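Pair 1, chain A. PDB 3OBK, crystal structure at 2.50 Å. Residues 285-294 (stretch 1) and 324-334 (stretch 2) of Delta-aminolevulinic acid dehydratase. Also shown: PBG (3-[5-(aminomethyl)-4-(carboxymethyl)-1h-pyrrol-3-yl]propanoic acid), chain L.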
# COMPACT_ATOMS: atom_id res chain seq x y z
N LEU A 285 10.51 15.60 -3.11
CA LEU A 285 11.58 16.56 -3.34
C LEU A 285 12.82 15.89 -3.85
O LEU A 285 13.07 14.74 -3.56
CB LEU A 285 11.93 17.31 -2.06
CG LEU A 285 10.83 18.16 -1.40
CD1 LEU A 285 11.32 18.63 -0.08
CD2 LEU A 285 10.46 19.32 -2.27
N PRO A 286 13.64 16.62 -4.61
CA PRO A 286 14.92 15.98 -4.96
C PRO A 286 15.81 15.63 -3.76
O PRO A 286 15.81 16.32 -2.73
CB PRO A 286 15.60 17.00 -5.86
CG PRO A 286 14.50 17.81 -6.41
CD PRO A 286 13.35 17.79 -5.44
N MET A 287 16.54 14.53 -3.91
CA MET A 287 17.39 14.00 -2.87
C MET A 287 18.85 14.24 -3.18
O MET A 287 19.27 14.12 -4.31
CB MET A 287 17.17 12.49 -2.71
CG MET A 287 15.79 12.03 -2.20
SD MET A 287 15.19 12.87 -0.73
CE MET A 287 16.36 12.37 0.53
N VAL A 288 19.60 14.55 -2.14
CA VAL A 288 21.04 14.72 -2.22
C VAL A 288 21.64 13.89 -1.13
O VAL A 288 21.06 13.74 -0.07
CB VAL A 288 21.46 16.23 -2.07
CG1 VAL A 288 22.88 16.42 -2.48
CG2 VAL A 288 20.57 17.13 -2.91
N ALA A 289 22.79 13.31 -1.41
CA ALA A 289 23.55 12.54 -0.43
C ALA A 289 24.96 13.14 -0.31
O ALA A 289 25.45 13.72 -1.26
CB ALA A 289 23.59 11.11 -0.84
N TYR A 290 25.58 13.04 0.86
CA TYR A 290 26.91 13.59 1.07
C TYR A 290 27.88 12.45 1.38
O TYR A 290 27.78 11.78 2.40
CB TYR A 290 26.90 14.57 2.23
CG TYR A 290 27.96 15.64 2.20
CD1 TYR A 290 29.32 15.34 2.11
CD2 TYR A 290 27.61 16.98 2.32
CE1 TYR A 290 30.30 16.37 2.12
CE2 TYR A 290 28.56 17.99 2.31
CZ TYR A 290 29.89 17.69 2.22
OH TYR A 290 30.78 18.75 2.23
N HIS A 291 28.83 12.26 0.46
CA HIS A 291 29.96 11.39 0.63
C HIS A 291 31.01 12.16 1.44
O HIS A 291 31.78 12.95 0.86
CB HIS A 291 30.50 11.01 -0.75
CG HIS A 291 31.48 9.88 -0.76
ND1 HIS A 291 32.60 9.88 -1.56
CD2 HIS A 291 31.50 8.72 -0.07
CE1 HIS A 291 33.26 8.75 -1.38
NE2 HIS A 291 32.61 8.02 -0.49
N VAL A 292 31.03 11.94 2.75
CA VAL A 292 31.68 12.86 3.67
C VAL A 292 33.18 12.62 3.82
O VAL A 292 33.69 11.56 3.45
CB VAL A 292 31.06 12.82 5.07
CG1 VAL A 292 29.56 13.01 5.00
CG2 VAL A 292 31.43 11.52 5.79
N SER A 293 33.86 13.61 4.40
CA SER A 293 35.30 13.63 4.50
C SER A 293 35.87 12.31 4.99
O SER A 293 36.87 11.82 4.49
CB SER A 293 35.70 14.73 5.47
OG SER A 293 35.20 14.49 6.78
N GLY A 294 35.24 11.72 5.98
CA GLY A 294 35.74 10.47 6.54
C GLY A 294 35.66 9.34 5.54
O GLY A 294 36.56 8.52 5.46
N ALA A 324 20.55 3.95 -4.90
CA ALA A 324 19.93 4.17 -3.62
C ALA A 324 18.93 5.34 -3.60
O ALA A 324 18.08 5.39 -2.74
CB ALA A 324 20.99 4.39 -2.59
N GLY A 325 19.03 6.27 -4.54
CA GLY A 325 18.00 7.31 -4.73
C GLY A 325 18.54 8.73 -4.73
O GLY A 325 17.79 9.66 -4.61
N ALA A 326 19.84 8.92 -4.83
CA ALA A 326 20.39 10.29 -4.87
C ALA A 326 20.21 10.87 -6.26
O ALA A 326 20.70 10.32 -7.25
CB ALA A 326 21.85 10.32 -4.52
N ASP A 327 19.52 12.00 -6.33
CA ASP A 327 19.56 12.78 -7.53
C ASP A 327 20.94 13.41 -7.69
O ASP A 327 21.51 13.37 -8.77
CB ASP A 327 18.47 13.82 -7.49
CG ASP A 327 17.11 13.20 -7.45
OD1 ASP A 327 16.76 12.49 -8.41
OD2 ASP A 327 16.40 13.41 -6.44
N ALA A 328 21.49 13.95 -6.62
CA ALA A 328 22.83 14.57 -6.67
C ALA A 328 23.63 14.00 -5.54
O ALA A 328 23.05 13.61 -4.52
CB ALA A 328 22.74 16.07 -6.53
N VAL A 329 24.95 13.96 -5.69
CA VAL A 329 25.85 13.49 -4.63
C VAL A 329 26.92 14.56 -4.39
O VAL A 329 27.56 14.98 -5.31
CB VAL A 329 26.55 12.20 -5.08
CG1 VAL A 329 27.45 11.65 -4.01
CG2 VAL A 329 25.47 11.14 -5.50
N ALA A 330 27.08 15.01 -3.14
CA ALA A 330 28.18 15.90 -2.79
C ALA A 330 29.39 15.01 -2.51
O ALA A 330 29.32 14.12 -1.66
CB ALA A 330 27.83 16.75 -1.59
N THR A 331 30.50 15.19 -3.23
CA THR A 331 31.64 14.30 -2.99
C THR A 331 32.95 14.97 -3.29
O THR A 331 33.06 15.64 -4.29
CB THR A 331 31.53 12.97 -3.80
OG1 THR A 331 32.74 12.20 -3.67
CG2 THR A 331 31.25 13.24 -5.27
N TYR A 332 33.96 14.76 -2.44
CA TYR A 332 35.29 15.33 -2.65
C TYR A 332 35.97 14.68 -3.86
O TYR A 332 36.96 15.22 -4.38
CB TYR A 332 36.14 15.25 -1.36
CG TYR A 332 35.47 15.96 -0.21
CD1 TYR A 332 35.49 17.33 -0.11
CD2 TYR A 332 34.76 15.25 0.74
CE1 TYR A 332 34.88 17.97 0.91
CE2 TYR A 332 34.13 15.87 1.79
CZ TYR A 332 34.18 17.25 1.88
OH TYR A 332 33.52 17.89 2.92
N TYR A 333 35.43 13.56 -4.34
CA TYR A 333 35.89 12.96 -5.62
C TYR A 333 35.19 13.51 -6.88
O TYR A 333 35.37 12.97 -7.96
CB TYR A 333 35.69 11.44 -5.59
CG TYR A 333 36.82 10.67 -4.98
CD1 TYR A 333 38.05 10.56 -5.62
CD2 TYR A 333 36.66 10.03 -3.78
CE1 TYR A 333 39.09 9.83 -5.05
CE2 TYR A 333 37.71 9.31 -3.20
CZ TYR A 333 38.90 9.20 -3.83
OH TYR A 333 39.90 8.47 -3.22
N ALA A 334 34.41 14.58 -6.76
CA ALA A 334 33.58 15.03 -7.87
C ALA A 334 34.43 15.38 -9.06
O ALA A 334 34.20 14.89 -10.16
CB ALA A 334 32.74 16.20 -7.47
CHA PBG L . 28.95 21.81 9.75
C1A PBG L . 29.34 20.78 8.74
C2A PBG L . 29.99 19.58 8.99
C3A PBG L . 30.13 18.96 7.76
C4A PBG L . 29.49 19.75 6.83
NA PBG L . 29.05 20.86 7.43
C5A PBG L . 30.61 19.09 10.28
C6A PBG L . 29.68 18.73 11.36
O1A PBG L . 28.51 19.19 11.29
O2A PBG L . 30.09 18.07 12.35
C7A PBG L . 30.84 17.68 7.52
C8A PBG L . 31.15 17.34 6.11
C9A PBG L . 32.10 16.25 5.85
O3A PBG L . 32.66 16.24 4.76
O4A PBG L . 32.58 15.53 6.75
N1 PBG L . 27.56 22.05 9.98

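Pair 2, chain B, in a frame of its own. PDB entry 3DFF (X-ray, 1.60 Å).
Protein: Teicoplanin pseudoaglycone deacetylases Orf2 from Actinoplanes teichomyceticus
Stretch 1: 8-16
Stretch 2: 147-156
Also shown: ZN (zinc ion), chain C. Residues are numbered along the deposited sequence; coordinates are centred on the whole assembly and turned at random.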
# COMPACT_ATOMS: atom_id res chain seq x y z
N THR B 8 22.06 -5.61 -2.87
CA THR B 8 20.62 -5.36 -3.18
C THR B 8 20.02 -4.43 -2.14
O THR B 8 20.04 -4.73 -0.94
CB THR B 8 19.80 -6.65 -3.23
OG1 THR B 8 20.40 -7.56 -4.16
CG2 THR B 8 18.36 -6.36 -3.69
N ARG B 9 19.48 -3.31 -2.62
CA ARG B 9 18.81 -2.33 -1.79
C ARG B 9 17.36 -2.22 -2.29
O ARG B 9 17.12 -1.68 -3.36
CB ARG B 9 19.53 -0.98 -1.87
CG ARG B 9 20.95 -0.95 -1.26
CD ARG B 9 21.64 0.40 -1.47
NE ARG B 9 22.79 0.31 -2.38
CZ ARG B 9 22.73 0.34 -3.71
NH1 ARG B 9 21.57 0.47 -4.34
NH2 ARG B 9 23.84 0.24 -4.43
N LEU B 10 16.43 -2.76 -1.52
CA LEU B 10 15.03 -2.85 -1.94
C LEU B 10 14.20 -1.79 -1.23
O LEU B 10 14.10 -1.81 -0.00
CB LEU B 10 14.49 -4.25 -1.64
CG LEU B 10 13.01 -4.54 -1.92
CD1 LEU B 10 12.69 -4.36 -3.37
CD2 LEU B 10 12.66 -5.93 -1.48
N LEU B 11 13.62 -0.88 -2.00
CA LEU B 11 12.71 0.14 -1.43
C LEU B 11 11.28 -0.23 -1.79
O LEU B 11 10.93 -0.22 -2.97
CB LEU B 11 13.03 1.52 -2.00
CG LEU B 11 12.13 2.71 -1.60
CD1 LEU B 11 12.16 2.95 -0.07
CD2 LEU B 11 12.50 3.95 -2.39
N ALA B 12 10.49 -0.56 -0.77
CA ALA B 12 9.07 -0.81 -0.96
C ALA B 12 8.34 0.48 -0.64
O ALA B 12 8.67 1.15 0.35
CB ALA B 12 8.59 -1.94 -0.11
N ILE B 13 7.37 0.85 -1.47
CA ILE B 13 6.61 2.07 -1.22
C ILE B 13 5.14 1.73 -1.01
O ILE B 13 4.44 1.38 -1.96
CB ILE B 13 6.80 3.07 -2.35
CG1 ILE B 13 8.31 3.35 -2.55
CG2 ILE B 13 6.04 4.38 -2.09
CD1 ILE B 13 8.60 4.32 -3.62
N SER B 14 4.71 1.80 0.24
CA SER B 14 3.36 1.41 0.62
C SER B 14 2.44 2.63 0.67
O SER B 14 2.82 3.64 1.26
CB SER B 14 3.40 0.74 1.98
OG SER B 14 2.14 0.17 2.30
N PRO B 15 1.23 2.56 0.09
CA PRO B 15 0.30 3.69 0.25
C PRO B 15 -0.05 3.90 1.71
O PRO B 15 0.10 5.02 2.23
CB PRO B 15 -0.94 3.29 -0.57
CG PRO B 15 -0.55 2.10 -1.33
CD PRO B 15 0.65 1.46 -0.70
N HIS B 16 -0.53 2.84 2.38
CA HIS B 16 -1.01 2.94 3.76
C HIS B 16 -0.24 2.02 4.66
O HIS B 16 0.52 1.16 4.21
CB HIS B 16 -2.48 2.53 3.85
CG HIS B 16 -3.39 3.36 3.01
ND1 HIS B 16 -4.17 2.82 2.01
CD2 HIS B 16 -3.66 4.68 3.04
CE1 HIS B 16 -4.88 3.78 1.45
NE2 HIS B 16 -4.58 4.92 2.05
N PHE B 147 18.58 6.68 -0.16
CA PHE B 147 18.68 5.24 0.06
C PHE B 147 19.36 4.49 -1.08
O PHE B 147 19.92 3.41 -0.87
CB PHE B 147 17.28 4.67 0.34
CG PHE B 147 17.25 3.19 0.57
CD1 PHE B 147 17.79 2.63 1.72
CD2 PHE B 147 16.62 2.35 -0.36
CE1 PHE B 147 17.74 1.26 1.94
CE2 PHE B 147 16.57 0.98 -0.16
CZ PHE B 147 17.13 0.43 0.99
N ASP B 148 19.30 5.06 -2.28
CA ASP B 148 19.92 4.50 -3.49
C ASP B 148 19.46 3.08 -3.78
O ASP B 148 20.28 2.17 -3.83
CB ASP B 148 21.45 4.58 -3.42
CG ASP B 148 22.13 4.33 -4.77
OD1 ASP B 148 21.48 4.51 -5.83
OD2 ASP B 148 23.32 3.96 -4.77
N PRO B 149 18.16 2.87 -4.01
CA PRO B 149 17.70 1.50 -4.16
C PRO B 149 18.15 0.90 -5.50
O PRO B 149 18.36 1.63 -6.46
CB PRO B 149 16.18 1.65 -4.19
CG PRO B 149 15.98 2.99 -4.84
CD PRO B 149 17.05 3.84 -4.19
N THR B 150 18.31 -0.42 -5.56
CA THR B 150 18.51 -1.11 -6.82
C THR B 150 17.19 -1.56 -7.42
O THR B 150 17.11 -1.82 -8.63
CB THR B 150 19.44 -2.32 -6.67
OG1 THR B 150 18.99 -3.14 -5.59
CG2 THR B 150 20.87 -1.88 -6.42
N LEU B 151 16.16 -1.63 -6.57
CA LEU B 151 14.82 -2.05 -6.98
C LEU B 151 13.79 -1.32 -6.13
O LEU B 151 13.95 -1.22 -4.91
CB LEU B 151 14.61 -3.55 -6.77
CG LEU B 151 13.24 -4.14 -7.18
CD1 LEU B 151 12.95 -3.88 -8.63
CD2 LEU B 151 13.11 -5.62 -6.88
N VAL B 152 12.75 -0.82 -6.77
CA VAL B 152 11.60 -0.26 -6.05
C VAL B 152 10.37 -1.12 -6.35
O VAL B 152 10.12 -1.46 -7.51
CB VAL B 152 11.31 1.19 -6.46
CG1 VAL B 152 10.03 1.72 -5.80
CG2 VAL B 152 12.48 2.11 -6.11
N VAL B 153 9.60 -1.44 -5.31
CA VAL B 153 8.31 -2.12 -5.50
C VAL B 153 7.21 -1.30 -4.84
O VAL B 153 7.37 -0.85 -3.72
CB VAL B 153 8.28 -3.56 -4.95
CG1 VAL B 153 7.04 -4.31 -5.44
CG2 VAL B 153 9.56 -4.34 -5.38
N THR B 154 6.10 -1.14 -5.55
CA THR B 154 4.97 -0.39 -5.01
C THR B 154 3.68 -1.07 -5.46
O THR B 154 3.73 -2.16 -6.02
CB THR B 154 5.00 1.09 -5.41
OG1 THR B 154 4.03 1.78 -4.61
CG2 THR B 154 4.69 1.28 -6.89
N CYS B 155 2.53 -0.44 -5.21
CA CYS B 155 1.26 -1.12 -5.46
C CYS B 155 0.77 -0.94 -6.88
O CYS B 155 0.99 0.10 -7.52
CB CYS B 155 0.20 -0.60 -4.50
SG CYS B 155 -0.09 1.20 -4.63
N ALA B 156 0.06 -1.96 -7.39
CA ALA B 156 -0.63 -1.82 -8.67
C ALA B 156 -1.87 -0.92 -8.61
O ALA B 156 -2.35 -0.47 -9.64
CB ALA B 156 -1.04 -3.22 -9.19
ZN ZN C . -4.22 0.81 1.43
O HOH W 1 -4.51 0.13 3.40
O HOH W 2 -6.19 0.66 1.12

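What backbone arrangement do the two pairs share? In each, two parallel strands lie side by side, their directions 21° apart in pair 1 and 17° apart in pair 2, and the central residues superpose with an RMSD of 0.6 Å. The bonding ladder matches step for step. In pair 1, Ala289(A) N donates to Ala328(A) O at 3.1 Å, Ala330(A) N to Ala289(A) O at 2.8 Å, and His291(A) N to Ala330(A) O at 2.9 Å. In pair 2, Leu11(B) N donates to Leu151(B) O at 2.9 Å, Val153(B) N to Leu11(B) O at 3.0 Å, and Ile13(B) N to Val153(B) O at 2.8 Å. Ala289(A) and its match Leu11(B) thus use both N and O toward the partner strand, as parallel pairing requires.

How is the start of the second strand fastened to the first? Both pairs use a side-chain oxygen at the same position, Asp327(A) or Thr150(B). Met287(A) N donates to Asp327(A) OD2 at 2.8 Å, and Arg9(B) N donates to Thr150(B) OG1 at 3.0 Å. A carboxylate and a hydroxyl can fill the same role because the backbone NH needs just one acceptor. The matched carbonyls answer in return: Asp327(A) N reaches Met287(A) O at 2.9 Å in a weak bond, while Thr150(B) N reaches Arg9(B) O at 2.8 Å. Just before this, Gly325(A) matches Asp148(B), and both have positive phi as the chain leaves a helix. At the backbone angles of Gly325(A) a CB would be jammed against the preceding carbonyl; Asp148(B) has different angles and carries a side chain, whose OD2 forms a long salt bridge of 3.8 Å with Arg9(B) NH2, over one face of the guanidinium.

How do different side chains fill the two faces of the sheet? On the face bearing Val288(A), Tyr290(A), Ala328(A) and Ala330(A), the small Ala330(A) leaves its CB over the Tyr290(A) ring, 4.0 Å from the centroid. Pair 2 reverses the sizes: Ala12(B) replaces the tyrosine and Val153(B) the alanine, and Val153(B) CG2 packs 3.7 Å from Leu10(B) CD1. On the other face, Ala289(A) CB meets Ala326(A) CB at 4.1 Å, whereas the matched Leu11(B) CB and Pro149(B) CB lie 3.8 Å apart.

What happens where the strands finish? The matched threonines turn their hydroxyls to different partners. Thr331(A) OG1 shares a hydrogen bond with His291(A) ND1 at 3.1 Å, while Thr154(B) OG1 donates to Ile13(B) O at 2.7 Å, a backbone carbonyl standing in where the matching side chain is apolar. Beyond them, Tyr332(A) OH accepts from Tyr290(A) OH at 3.0 Å and donates to PBG O3A at 2.6 Å, while Ser293(A) OG donates to PBG O4A at 2.8 Å, so residues just past the strands hold the ligand's carboxylate from both stretches. The match of Tyr332(A), Cys155(B), instead packs SG against Pro15(B) CG at 3.5 Å, and His16(B) ND1 binds zinc ZN at 2.1 Å.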